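Side-chain contacts in cellulase IBT99 (Metagenomes, PDB 6WBT), which probably hydrolyses 6-phospho-alpha-glucosides at an active site that holds NAD and a manganese ion, as family 4 glycoside hydrolases do: residues 93-98 and 289-294; 129-134 and 140-145; 168-173 and 326-331. All coordinates share one frame; numbering follows the deposited sequence.

From the N terminus, residues 93-98 on helix 90-103 open the longest loop, which contact 1 closes at residues 289-294. Nested inside it is contact 2, a short connection from helix 114-136 into strand 143-146. Contact 3 starts next in series, at residues 168-173 on strand 167-170, and closes at residues 326-331, beyond the end of contact 1, so these two cross. Contacts 2 and 3 share neighbouring strands of one sheet, and Ile144 O lies 2.9 Å from Ile168 N, a probable hydrogen bond. Contacts 1 and 3 do not touch (nearest atoms about 10 Å apart), but both reach NAD and G6P, the latter at its phosphate and its sugar hydroxyls respectively.

Contact 1 (93-98 and 289-294); sequences MRVKDE and QVINGR. With G6P (6-O-phosphono-alpha-D-glucopyranose), chain F.
Two arginines from distant parts of the chain, Arg94 and Arg294, bring their guanidinium edges close together, with NH1 of Arg94 4.5 Å from NH2 of Arg294. The phosphate of G6P explains the pairing, because both nitrogens donate to the same oxygen. Arg94 NH1 reaches G6P O2P at 2.9 Å in an almost straight bond, with an N-H...O angle of 176°. Arg294 NH2 reaches the same O2P at 3.0 Å, more bent at 152°, while its NH1 adds a weak bond to O3P at 3.4 Å. Arg94 arrives fully extended, edge-on, the phosphorus lying in its guanidinium plane. Arg294 instead bends at chi3 (69°), which turns its two terminal nitrogens onto the phosphate; its NE is held by Thr15 OG1, and NH2 also forms a salt bridge to the NAD phosphate oxygen O2N. This is the phosphate end of the G6P pocket, built from both family 4 regions, with Arg286 also hydrogen-bonded to G6P.

Beside this polar centre, Val290 spreads its two methyls: CG2 lies 4.2 Å from Arg94 NH1, approaching the guanidinium obliquely, and CG1 is 3.9 Å from G6P O3P. Val95 CG1 meets Ile291 CD1 at 3.8 Å, the two side chains crossing at about a right angle. Glu98 OE2 forms a long salt bridge along the same helix to Arg94 NE, 3.8 Å away, and its OE1 accepts from Gly287 N. Leu91 of helix 90-103 also touches Val290 and Ile291, while helix 114-136 packs against the Met93 and Asp97 side of that helix.

Contact 2 (129-134 and 140-145); sequences QLIDYC and KKYWIV
Cys134 sits over one face of the Tyr142 ring and at the same time leans its sulfur on Ile144. The face contact is made by the methylene: CB lies 3.6 Å from the centroid of the Tyr142 ring and 17° off its normal, displaced a little toward the CD2-CE2 side, a CH-pi geometry. SG points elsewhere, 4.8 Å from the same centroid and oblique to the ring, which makes the sulfur-aromatic contact the looser of the two. The sulfur instead meets the end of Ile144, with SG 3.6 Å from CD1.

The ring is placed by its first torsion. Tyr142 CG lies between the backbone N and the carbonyl carbon (chi1 76°), and this turns the ring across the last turn of segment 129-134, its OH 4.2 Å from Ile131 O. Ile144 sends an extended CG1-CD1 branch from the strand past the edge of that ring, where CG1 lies in the ring plane. Its CD1 ends between two helix side chains, since beyond the sulfur it also meets Ile131 CD1 at 3.6 Å. Ile131 gets there by a kink at chi2, its end swinging nearer the strand although its CB does not aim at it. Leu130 touches the second branch of Ile144 more loosely, CD2 to CG2 4.3 Å.

Helix 129-134 and strand 143-145 run nearly antiparallel, at 153° with axes 10.1 Å apart, the return leg of a Rossmann-type crossover between neighbouring parallel strands. Strands 81-84 and 167-170 flank strand 143-146, adding Ile82 and Ile167 to this core, while helix 321-334 packs on its other face against Trp143 and Val145.

Contact 3 (168-173 and 326-331); sequences INICDM and VKVVES. With MN (manganese (II) ion), chain E; G6P (6-O-phosphono-alpha-D-glucopyranose), chain F; NAD (nicotinamide-adenine-dinucleotide), chain G.
Ile168 and Val328 meet methyl to methyl, CD1 to CG1 at 3.6 Å, the two side chains slanting across each other. Ile170 CD1 approaches the other branch of Val328, CG2, at 4.2 Å, so one valine receives both strand residues.

Past the strand, the chain turns into the active site. Cys171 SG binds manganese at 2.4 Å, with G6P O2, NAD O7N and His201 as the other ligands. The same sulfur accepts from Met173 N at 3.3 Å, a capping bond at the start of the next helix. Met173, present as selenomethionine, runs alongside the sugar: CB is 3.3 Å from G6P O2, CG is 4.2 Å from that same oxygen, and the bends at chi2 and chi3 bring SE to 4.0 Å from G6P C1. Asp172, between these two in sequence, accepts through OD1 a hydrogen bond from G6P O1 at 2.5 Å. With an alanine here, the anomeric hydroxyl would probably lose this acceptor and be freer to turn.

Strand 167-170 lies between strands 143-146 and 338-345, whose Val145 and Val342 flank the isoleucines, while helix 321-334 lies across this face of the sheet.

Contact 1 (93-98 and 289-294)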
loop_
_atom_site.group_PDB
_atom_site.type_symbol
_atom_site.label_atom_id
_atom_site.label_comp_id
_atom_site.label_asym_id
_atom_site.label_seq_id
_atom_site.Cartn_x
_atom_site.Cartn_y
_atom_site.Cartn_z
HETATM N N MSE A 93 -13.367 -2.997 40.272
HETATM C CA MSE A 93 -13.681 -2.129 39.145
HETATM C C MSE A 93 -14.257 -2.918 37.977
HETATM O O MSE A 93 -14.938 -2.358 37.117
HETATM C CB MSE A 93 -12.439 -1.357 38.696
HETATM C CG MSE A 93 -12.071 -0.201 39.609
HETATM SE SE MSE A 93 -13.550 1.050 39.839
HETATM C CE MSE A 93 -13.933 1.412 37.961
ATOM N N ARG A 94 -13.984 -4.224 37.949
ATOM C CA ARG A 94 -14.513 -5.058 36.876
ATOM C C ARG A 94 -16.028 -5.191 36.973
ATOM O O ARG A 94 -16.730 -5.097 35.960
ATOM C CB ARG A 94 -13.854 -6.437 36.900
ATOM C CG ARG A 94 -14.411 -7.388 35.856
ATOM C CD ARG A 94 -13.705 -8.730 35.876
ATOM N NE ARG A 94 -14.275 -9.644 34.891
ATOM C CZ ARG A 94 -13.812 -10.865 34.645
ATOM N NH1 ARG A 94 -12.764 -11.327 35.313
ATOM N NH2 ARG A 94 -14.398 -11.622 33.729
ATOM N N VAL A 95 -16.550 -5.409 38.183
ATOM C CA VAL A 95 -17.995 -5.535 38.342
ATOM C C VAL A 95 -18.678 -4.193 38.121
ATOM O O VAL A 95 -19.848 -4.143 37.723
ATOM C CB VAL A 95 -18.341 -6.127 39.722
ATOM C CG1 VAL A 95 -17.538 -7.389 39.971
ATOM C CG2 VAL A 95 -18.099 -5.110 40.828
ATOM N N LYS A 96 -17.970 -3.086 38.363
ATOM C CA LYS A 96 -18.558 -1.776 38.115
ATOM C C LYS A 96 -18.606 -1.464 36.626
ATOM O O LYS A 96 -19.529 -0.782 36.166
ATOM C CB LYS A 96 -17.779 -0.696 38.867
ATOM C CG LYS A 96 -18.492 0.644 38.924
ATOM C CD LYS A 96 -19.885 0.492 39.516
ATOM C CE LYS A 96 -20.655 1.801 39.476
ATOM N NZ LYS A 96 -22.048 1.634 39.976
ATOM N N ASP A 97 -17.630 -1.954 35.857
ATOM C CA ASP A 97 -17.684 -1.792 34.409
ATOM C C ASP A 97 -18.816 -2.614 33.808
ATOM O O ASP A 97 -19.533 -2.139 32.919
ATOM C CB ASP A 97 -16.347 -2.189 33.783
ATOM C CG ASP A 97 -15.197 -1.331 34.268
ATOM O OD1 ASP A 97 -15.450 -0.357 35.007
ATOM O OD2 ASP A 97 -14.039 -1.633 33.912
ATOM N N GLU A 98 -18.993 -3.849 34.283
ATOM C CA GLU A 98 -20.046 -4.705 33.747
ATOM C C GLU A 98 -21.429 -4.189 34.129
ATOM O O GLU A 98 -22.376 -4.299 33.341
ATOM C CB GLU A 98 -19.851 -6.140 34.235
ATOM C CG GLU A 98 -18.604 -6.816 33.690
ATOM C CD GLU A 98 -18.281 -8.109 34.409
ATOM O OE1 GLU A 98 -18.465 -8.166 35.643
ATOM O OE2 GLU A 98 -17.845 -9.071 33.743
ATOM N N GLN A 289 -19.084 -13.233 39.791
ATOM C CA GLN A 289 -18.991 -14.686 39.892
ATOM C C GLN A 289 -17.586 -15.127 40.280
ATOM O O GLN A 289 -17.421 -16.026 41.114
ATOM C CB GLN A 289 -19.415 -15.328 38.571
ATOM C CG GLN A 289 -20.838 -14.992 38.161
ATOM C CD GLN A 289 -21.160 -15.433 36.749
ATOM O OE1 GLN A 289 -20.564 -16.376 36.229
ATOM N NE2 GLN A 289 -22.103 -14.745 36.116
ATOM N N VAL A 290 -16.559 -14.509 39.690
ATOM C CA VAL A 290 -15.191 -14.855 40.056
ATOM C C VAL A 290 -14.831 -14.310 41.431
ATOM O O VAL A 290 -13.888 -14.802 42.060
ATOM C CB VAL A 290 -14.196 -14.356 38.988
ATOM C CG1 VAL A 290 -14.638 -14.802 37.602
ATOM C CG2 VAL A 290 -14.048 -12.846 39.049
ATOM N N ILE A 291 -15.561 -13.304 41.919
ATOM C CA ILE A 291 -15.361 -12.843 43.289
ATOM C C ILE A 291 -15.890 -13.876 44.275
ATOM O O ILE A 291 -15.231 -14.204 45.269
ATOM C CB ILE A 291 -16.022 -11.467 43.495
ATOM C CG1 ILE A 291 -15.215 -10.376 42.788
ATOM C CG2 ILE A 291 -16.163 -11.153 44.976
ATOM C CD1 ILE A 291 -15.812 -8.992 42.923
ATOM N N ASN A 292 -17.081 -14.413 44.013
ATOM C CA ASN A 292 -17.648 -15.476 44.831
ATOM C C ASN A 292 -17.114 -16.854 44.464
ATOM O O ASN A 292 -17.563 -17.848 45.045
ATOM C CB ASN A 292 -19.175 -15.471 44.716
ATOM C CG ASN A 292 -19.793 -14.185 45.224
ATOM O OD1 ASN A 292 -19.222 -13.502 46.073
ATOM N ND2 ASN A 292 -20.969 -13.849 44.706
ATOM N N GLY A 293 -16.177 -16.940 43.523
ATOM C CA GLY A 293 -15.661 -18.221 43.089
ATOM C C GLY A 293 -14.151 -18.329 43.144
ATOM O O GLY A 293 -13.596 -18.842 44.121
ATOM N N ARG A 294 -13.473 -17.849 42.098
ATOM C CA ARG A 294 -12.023 -17.997 42.030
ATOM C C ARG A 294 -11.325 -17.148 43.086
ATOM O O ARG A 294 -10.351 -17.594 43.705
ATOM C CB ARG A 294 -11.520 -17.641 40.630
ATOM C CG ARG A 294 -10.040 -17.932 40.421
ATOM C CD ARG A 294 -9.602 -17.727 38.975
ATOM N NE ARG A 294 -9.622 -16.323 38.574
ATOM C CZ ARG A 294 -10.474 -15.806 37.694
ATOM N NH1 ARG A 294 -11.382 -16.580 37.112
ATOM N NH2 ARG A 294 -10.415 -14.517 37.390
HETATM C C1 G6P F . -9.648 -16.652 28.920
HETATM C C2 G6P F . -9.570 -15.268 28.280
HETATM C C3 G6P F . -9.388 -14.185 29.336
HETATM C C4 G6P F . -10.432 -14.333 30.436
HETATM C C5 G6P F . -10.386 -15.753 30.986
HETATM C C6 G6P F . -11.372 -15.973 32.129
HETATM O O1 G6P F . -8.387 -16.975 29.513
HETATM O O2 G6P F . -8.472 -15.227 27.362
HETATM O O3 G6P F . -9.506 -12.895 28.727
HETATM O O4 G6P F . -10.170 -13.395 31.486
HETATM O O5 G6P F . -10.662 -16.670 29.926
HETATM O O6 G6P F . -12.007 -14.751 32.498
HETATM P P G6P F . -12.825 -14.664 33.882
HETATM O O1P G6P F . -14.044 -13.843 33.540
HETATM O O2P G6P F . -11.863 -14.008 34.844
HETATM O O3P G6P F . -13.125 -16.108 34.208
#

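Contact 2 (129-134 and 140-145)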
loop_
_atom_site.group_PDB
_atom_site.type_symbol
_atom_site.label_atom_id
_atom_site.label_comp_id
_atom_site.label_asym_id
_atom_site.label_seq_id
_atom_site.Cartn_x
_atom_site.Cartn_y
_atom_site.Cartn_z
ATOM N N GLN A 129 4.429 2.238 32.717
ATOM C CA GLN A 129 5.301 2.365 33.878
ATOM C C GLN A 129 6.050 1.070 34.157
ATOM O O GLN A 129 7.203 1.104 34.605
ATOM C CB GLN A 129 4.488 2.787 35.102
ATOM C CG GLN A 129 5.332 3.186 36.298
ATOM C CD GLN A 129 4.498 3.726 37.443
ATOM O OE1 GLN A 129 3.492 3.131 37.830
ATOM N NE2 GLN A 129 4.913 4.862 37.991
ATOM N N LEU A 130 5.417 -0.078 33.898
ATOM C CA LEU A 130 6.117 -1.352 34.025
ATOM C C LEU A 130 7.249 -1.458 33.011
ATOM O O LEU A 130 8.311 -2.020 33.308
ATOM C CB LEU A 130 5.133 -2.509 33.855
ATOM C CG LEU A 130 5.721 -3.917 33.717
ATOM C CD1 LEU A 130 6.506 -4.302 34.957
ATOM C CD2 LEU A 130 4.622 -4.933 33.439
ATOM N N ILE A 131 7.040 -0.918 31.809
ATOM C CA ILE A 131 8.081 -0.943 30.786
ATOM C C ILE A 131 9.273 -0.103 31.223
ATOM O O ILE A 131 10.430 -0.532 31.126
ATOM C CB ILE A 131 7.517 -0.458 29.437
ATOM C CG1 ILE A 131 6.386 -1.374 28.961
ATOM C CG2 ILE A 131 8.623 -0.376 28.400
ATOM C CD1 ILE A 131 6.842 -2.753 28.545
ATOM N N ASP A 132 9.007 1.109 31.717
ATOM C CA ASP A 132 10.088 2.005 32.116
ATOM C C ASP A 132 10.845 1.477 33.328
ATOM O O ASP A 132 12.025 1.798 33.507
ATOM C CB ASP A 132 9.532 3.401 32.396
ATOM C CG ASP A 132 8.896 4.029 31.171
ATOM O OD1 ASP A 132 9.430 3.837 30.058
ATOM O OD2 ASP A 132 7.860 4.709 31.318
ATOM N N TYR A 133 10.188 0.676 34.173
ATOM C CA TYR A 133 10.892 0.033 35.279
ATOM C C TYR A 133 11.971 -0.908 34.762
ATOM O O TYR A 133 13.105 -0.907 35.257
ATOM C CB TYR A 133 9.902 -0.728 36.163
ATOM C CG TYR A 133 9.139 0.137 37.138
ATOM C CD1 TYR A 133 9.712 1.280 37.680
ATOM C CD2 TYR A 133 7.846 -0.192 37.520
ATOM C CE1 TYR A 133 9.018 2.071 38.575
ATOM C CE2 TYR A 133 7.142 0.593 38.413
ATOM C CZ TYR A 133 7.733 1.723 38.937
ATOM O OH TYR A 133 7.036 2.508 39.826
ATOM N N CYS A 134 11.636 -1.719 33.756
ATOM C CA CYS A 134 12.587 -2.697 33.244
ATOM C C CYS A 134 13.655 -2.047 32.375
ATOM O O CYS A 134 14.794 -2.525 32.336
ATOM C CB CYS A 134 11.849 -3.782 32.465
ATOM S SG CYS A 134 10.567 -4.622 33.419
ATOM N N LYS A 140 19.574 -5.659 30.569
ATOM C CA LYS A 140 19.484 -5.118 29.220
ATOM C C LYS A 140 18.923 -6.123 28.223
ATOM O O LYS A 140 18.545 -5.725 27.116
ATOM C CB LYS A 140 20.859 -4.625 28.758
ATOM C CG LYS A 140 21.148 -3.166 29.103
ATOM C CD LYS A 140 21.137 -2.918 30.604
ATOM C CE LYS A 140 21.272 -1.439 30.922
ATOM N NZ LYS A 140 21.173 -1.178 32.385
ATOM N N LYS A 141 18.857 -7.403 28.586
ATOM C CA LYS A 141 18.211 -8.425 27.773
ATOM C C LYS A 141 16.941 -8.951 28.433
ATOM O O LYS A 141 16.603 -10.129 28.292
ATOM C CB LYS A 141 19.172 -9.578 27.487
ATOM C CG LYS A 141 20.217 -9.282 26.425
ATOM C CD LYS A 141 20.916 -10.558 25.982
ATOM C CE LYS A 141 21.871 -10.303 24.829
ATOM N NZ LYS A 141 22.467 -11.570 24.319
ATOM N N TYR A 142 16.229 -8.090 29.155
ATOM C CA TYR A 142 15.021 -8.513 29.844
ATOM C C TYR A 142 13.928 -8.869 28.841
ATOM O O TYR A 142 13.988 -8.520 27.659
ATOM C CB TYR A 142 14.527 -7.415 30.789
ATOM C CG TYR A 142 13.830 -6.267 30.091
ATOM C CD1 TYR A 142 14.552 -5.195 29.581
ATOM C CD2 TYR A 142 12.448 -6.252 29.944
ATOM C CE1 TYR A 142 13.918 -4.146 28.942
ATOM C CE2 TYR A 142 11.808 -5.211 29.304
ATOM C CZ TYR A 142 12.545 -4.160 28.808
ATOM O OH TYR A 142 11.904 -3.121 28.174
ATOM N N TRP A 143 12.915 -9.577 29.331
ATOM C CA TRP A 143 11.742 -9.902 28.532
ATOM C C TRP A 143 10.505 -9.799 29.406
ATOM O O TRP A 143 10.484 -10.331 30.520
ATOM C CB TRP A 143 11.840 -11.306 27.924
ATOM C CG TRP A 143 12.706 -11.372 26.709
ATOM C CD1 TRP A 143 13.897 -12.027 26.586
ATOM C CD2 TRP A 143 12.455 -10.754 25.440
ATOM N NE1 TRP A 143 14.400 -11.861 25.319
ATOM C CE2 TRP A 143 13.534 -11.083 24.596
ATOM C CE3 TRP A 143 11.423 -9.958 24.936
ATOM C CZ2 TRP A 143 13.612 -10.641 23.278
ATOM C CZ3 TRP A 143 11.501 -9.521 23.626
ATOM C CH2 TRP A 143 12.588 -9.862 22.812
ATOM N N ILE A 144 9.487 -9.114 28.903
ATOM C CA ILE A 144 8.208 -8.987 29.590
ATOM C C ILE A 144 7.190 -9.798 28.799
ATOM O O ILE A 144 6.655 -9.329 27.787
ATOM C CB ILE A 144 7.765 -7.526 29.724
ATOM C CG1 ILE A 144 8.823 -6.717 30.467
ATOM C CG2 ILE A 144 6.426 -7.453 30.446
ATOM C CD1 ILE A 144 8.461 -5.266 30.617
ATOM N N VAL A 145 6.916 -11.013 29.258
ATOM C CA VAL A 145 5.881 -11.823 28.641
ATOM C C VAL A 145 4.536 -11.381 29.205
ATOM O O VAL A 145 4.066 -11.911 30.222
ATOM C CB VAL A 145 6.143 -13.329 28.863
ATOM C CG1 VAL A 145 5.023 -14.147 28.252
ATOM C CG2 VAL A 145 7.485 -13.719 28.247
#

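Contact 3 (168-173 and 326-331)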
loop_
_atom_site.group_PDB
_atom_site.type_symbol
_atom_site.label_atom_id
_atom_site.label_comp_id
_atom_site.label_asym_id
_atom_site.label_seq_id
_atom_site.Cartn_x
_atom_site.Cartn_y
_atom_site.Cartn_z
ATOM N N ILE A 168 6.425 -9.099 24.865
ATOM C CA ILE A 168 5.657 -9.989 24.003
ATOM C C ILE A 168 4.289 -10.196 24.639
ATOM O O ILE A 168 4.188 -10.728 25.751
ATOM C CB ILE A 168 6.367 -11.335 23.773
ATOM C CG1 ILE A 168 5.391 -12.367 23.201
ATOM C CG2 ILE A 168 7.028 -11.833 25.054
ATOM C CD1 ILE A 168 6.023 -13.706 22.901
ATOM N N ASN A 169 3.241 -9.769 23.941
ATOM C CA ASN A 169 1.872 -9.874 24.425
ATOM C C ASN A 169 1.230 -11.136 23.865
ATOM O O ASN A 169 1.237 -11.354 22.649
ATOM C CB ASN A 169 1.062 -8.641 24.026
ATOM C CG ASN A 169 1.734 -7.345 24.440
ATOM O OD1 ASN A 169 1.550 -6.867 25.559
ATOM N ND2 ASN A 169 2.520 -6.771 23.537
ATOM N N ILE A 170 0.674 -11.961 24.752
ATOM C CA ILE A 170 0.100 -13.246 24.386
ATOM C C ILE A 170 -1.303 -13.351 24.976
ATOM O O ILE A 170 -1.774 -12.461 25.684
ATOM C CB ILE A 170 0.976 -14.429 24.847
ATOM C CG1 ILE A 170 1.171 -14.386 26.364
ATOM C CG2 ILE A 170 2.317 -14.415 24.129
ATOM C CD1 ILE A 170 1.936 -15.570 26.914
ATOM N N CYS A 171 -1.968 -14.464 24.673
ATOM C CA CYS A 171 -3.317 -14.728 25.153
ATOM C C CYS A 171 -3.554 -16.230 25.128
ATOM O O CYS A 171 -3.059 -16.931 24.242
ATOM C CB CYS A 171 -4.367 -14.009 24.297
ATOM S SG CYS A 171 -6.078 -14.418 24.703
ATOM N N ASP A 172 -4.317 -16.716 26.106
ATOM C CA ASP A 172 -4.584 -18.142 26.238
ATOM C C ASP A 172 -5.958 -18.550 25.720
ATOM O O ASP A 172 -6.285 -19.739 25.750
ATOM C CB ASP A 172 -4.438 -18.577 27.702
ATOM C CG ASP A 172 -5.605 -18.137 28.565
ATOM O OD1 ASP A 172 -6.159 -17.048 28.315
ATOM O OD2 ASP A 172 -5.972 -18.884 29.496
HETATM N N MSE A 173 -6.767 -17.603 25.253
HETATM C CA MSE A 173 -8.087 -17.929 24.716
HETATM C C MSE A 173 -8.012 -18.814 23.462
HETATM O O MSE A 173 -8.772 -19.778 23.354
HETATM C CB MSE A 173 -8.884 -16.653 24.420
HETATM C CG MSE A 173 -10.336 -16.897 24.029
HETATM SE SE MSE A 173 -11.412 -17.595 25.500
HETATM C CE MSE A 173 -11.648 -19.422 24.870
ATOM N N VAL A 326 4.648 -20.324 30.331
ATOM C CA VAL A 326 5.979 -20.838 30.641
ATOM C C VAL A 326 6.689 -21.293 29.371
ATOM O O VAL A 326 7.908 -21.133 29.235
ATOM C CB VAL A 326 5.881 -21.968 31.683
ATOM C CG1 VAL A 326 7.227 -22.653 31.866
ATOM C CG2 VAL A 326 5.386 -21.415 33.010
ATOM N N LYS A 327 5.940 -21.850 28.415
ATOM C CA LYS A 327 6.543 -22.279 27.157
ATOM C C LYS A 327 7.125 -21.104 26.381
ATOM O O LYS A 327 8.143 -21.257 25.695
ATOM C CB LYS A 327 5.506 -23.024 26.311
ATOM C CG LYS A 327 6.005 -23.466 24.944
ATOM C CD LYS A 327 7.254 -24.327 25.058
ATOM C CE LYS A 327 7.819 -24.661 23.687
ATOM N NZ LYS A 327 9.133 -25.354 23.779
ATOM N N VAL A 328 6.507 -19.927 26.483
ATOM C CA VAL A 328 7.018 -18.753 25.780
ATOM C C VAL A 328 8.342 -18.301 26.390
ATOM O O VAL A 328 9.330 -18.092 25.676
ATOM C CB VAL A 328 5.972 -17.624 25.792
ATOM C CG1 VAL A 328 6.595 -16.323 25.325
ATOM C CG2 VAL A 328 4.784 -17.993 24.908
ATOM N N VAL A 329 8.381 -18.140 27.716
ATOM C CA VAL A 329 9.624 -17.767 28.390
ATOM C C VAL A 329 10.706 -18.799 28.119
ATOM O O VAL A 329 11.861 -18.455 27.840
ATOM C CB VAL A 329 9.393 -17.602 29.904
ATOM C CG1 VAL A 329 10.686 -17.185 30.590
ATOM C CG2 VAL A 329 8.271 -16.621 30.184
ATOM N N GLU A 330 10.352 -20.082 28.210
ATOM C CA GLU A 330 11.318 -21.143 27.954
ATOM C C GLU A 330 11.865 -21.056 26.535
ATOM O O GLU A 330 13.060 -21.276 26.306
ATOM C CB GLU A 330 10.667 -22.502 28.205
ATOM C CG GLU A 330 11.571 -23.689 27.959
ATOM C CD GLU A 330 10.849 -25.009 28.132
ATOM O OE1 GLU A 330 9.864 -25.055 28.899
ATOM O OE2 GLU A 330 11.262 -26.000 27.497
ATOM N N SER A 331 11.006 -20.724 25.569
ATOM C CA SER A 331 11.469 -20.560 24.197
ATOM C C SER A 331 12.307 -19.301 24.023
ATOM O O SER A 331 13.121 -19.238 23.097
ATOM C CB SER A 331 10.279 -20.539 23.237
ATOM O OG SER A 331 10.716 -20.525 21.889
HETATM MN MN MN E . -7.234 -13.160 26.422
HETATM C C1 G6P F . -9.648 -16.652 28.920
HETATM C C2 G6P F . -9.570 -15.268 28.280
HETATM C C3 G6P F . -9.388 -14.185 29.336
HETATM C C4 G6P F . -10.432 -14.333 30.436
HETATM C C5 G6P F . -10.386 -15.753 30.986
HETATM C C6 G6P F . -11.372 -15.973 32.129
HETATM O O1 G6P F . -8.387 -16.975 29.513
HETATM O O2 G6P F . -8.472 -15.227 27.362
HETATM O O3 G6P F . -9.506 -12.895 28.727
HETATM O O4 G6P F . -10.170 -13.395 31.486
HETATM O O5 G6P F . -10.662 -16.670 29.926
HETATM O O6 G6P F . -12.007 -14.751 32.498
HETATM P P G6P F . -12.825 -14.664 33.882
HETATM O O1P G6P F . -14.044 -13.843 33.540
HETATM O O2P G6P F . -11.863 -14.008 34.844
HETATM O O3P G6P F . -13.125 -16.108 34.208
HETATM P PA NAD G . -6.829 -10.196 40.381
HETATM O O1A NAD G . -7.644 -8.952 40.500
HETATM O O2A NAD G . -7.239 -11.383 41.188
HETATM O O5B NAD G . -5.293 -9.842 40.691
HETATM C C5B NAD G . -4.635 -8.792 39.930
HETATM C C4B NAD G . -3.444 -8.286 40.708
HETATM O O4B NAD G . -2.813 -7.195 39.984
HETATM C C3B NAD G . -3.739 -7.732 42.112
HETATM O O3B NAD G . -2.832 -8.300 43.049
HETATM C C2B NAD G . -3.472 -6.232 41.954
HETATM O O2B NAD G . -3.144 -5.573 43.158
HETATM C C1B NAD G . -2.343 -6.269 40.935
HETATM N N9A NAD G . -2.085 -4.992 40.279
HETATM C C8A NAD G . -3.015 -4.051 39.917
HETATM N N7A NAD G . -2.493 -2.991 39.351
HETATM C C5A NAD G . -1.129 -3.241 39.346
HETATM C C6A NAD G . -0.032 -2.490 38.882
HETATM N N6A NAD G . -0.145 -1.292 38.316
HETATM N N1A NAD G . 1.201 -3.027 39.033
HETATM C C2A NAD G . 1.307 -4.233 39.606
HETATM N N3A NAD G . 0.350 -5.027 40.078
HETATM C C4A NAD G . -0.863 -4.471 39.918
HETATM O O3 NAD G . -6.762 -10.628 38.838
HETATM P PN NAD G . -6.901 -12.048 38.105
HETATM O O1N NAD G . -5.957 -13.015 38.739
HETATM O O2N NAD G . -8.346 -12.412 38.024
HETATM O O5D NAD G . -6.367 -11.667 36.644
HETATM C C5D NAD G . -5.062 -11.044 36.543
HETATM C C4D NAD G . -4.864 -10.531 35.139
HETATM O O4D NAD G . -4.698 -11.653 34.243
HETATM C C3D NAD G . -6.031 -9.721 34.554
HETATM O O3D NAD G . -5.530 -8.564 33.899
HETATM C C2D NAD G . -6.612 -10.721 33.549
HETATM O O2D NAD G . -7.429 -10.145 32.543
HETATM C C1D NAD G . -5.329 -11.343 33.012
HETATM N N1N NAD G . -5.578 -12.609 32.265
HETATM C C2N NAD G . -5.471 -12.625 30.901
HETATM C C3N NAD G . -5.724 -13.786 30.185
HETATM C C7N NAD G . -5.533 -13.751 28.690
HETATM O O7N NAD G . -6.280 -14.408 27.971
HETATM N N7N NAD G . -4.528 -13.028 28.215
HETATM C C4N NAD G . -6.122 -14.929 30.872
HETATM C C5N NAD G . -6.191 -14.908 32.248
HETATM C C6N NAD G . -5.913 -13.742 32.926
#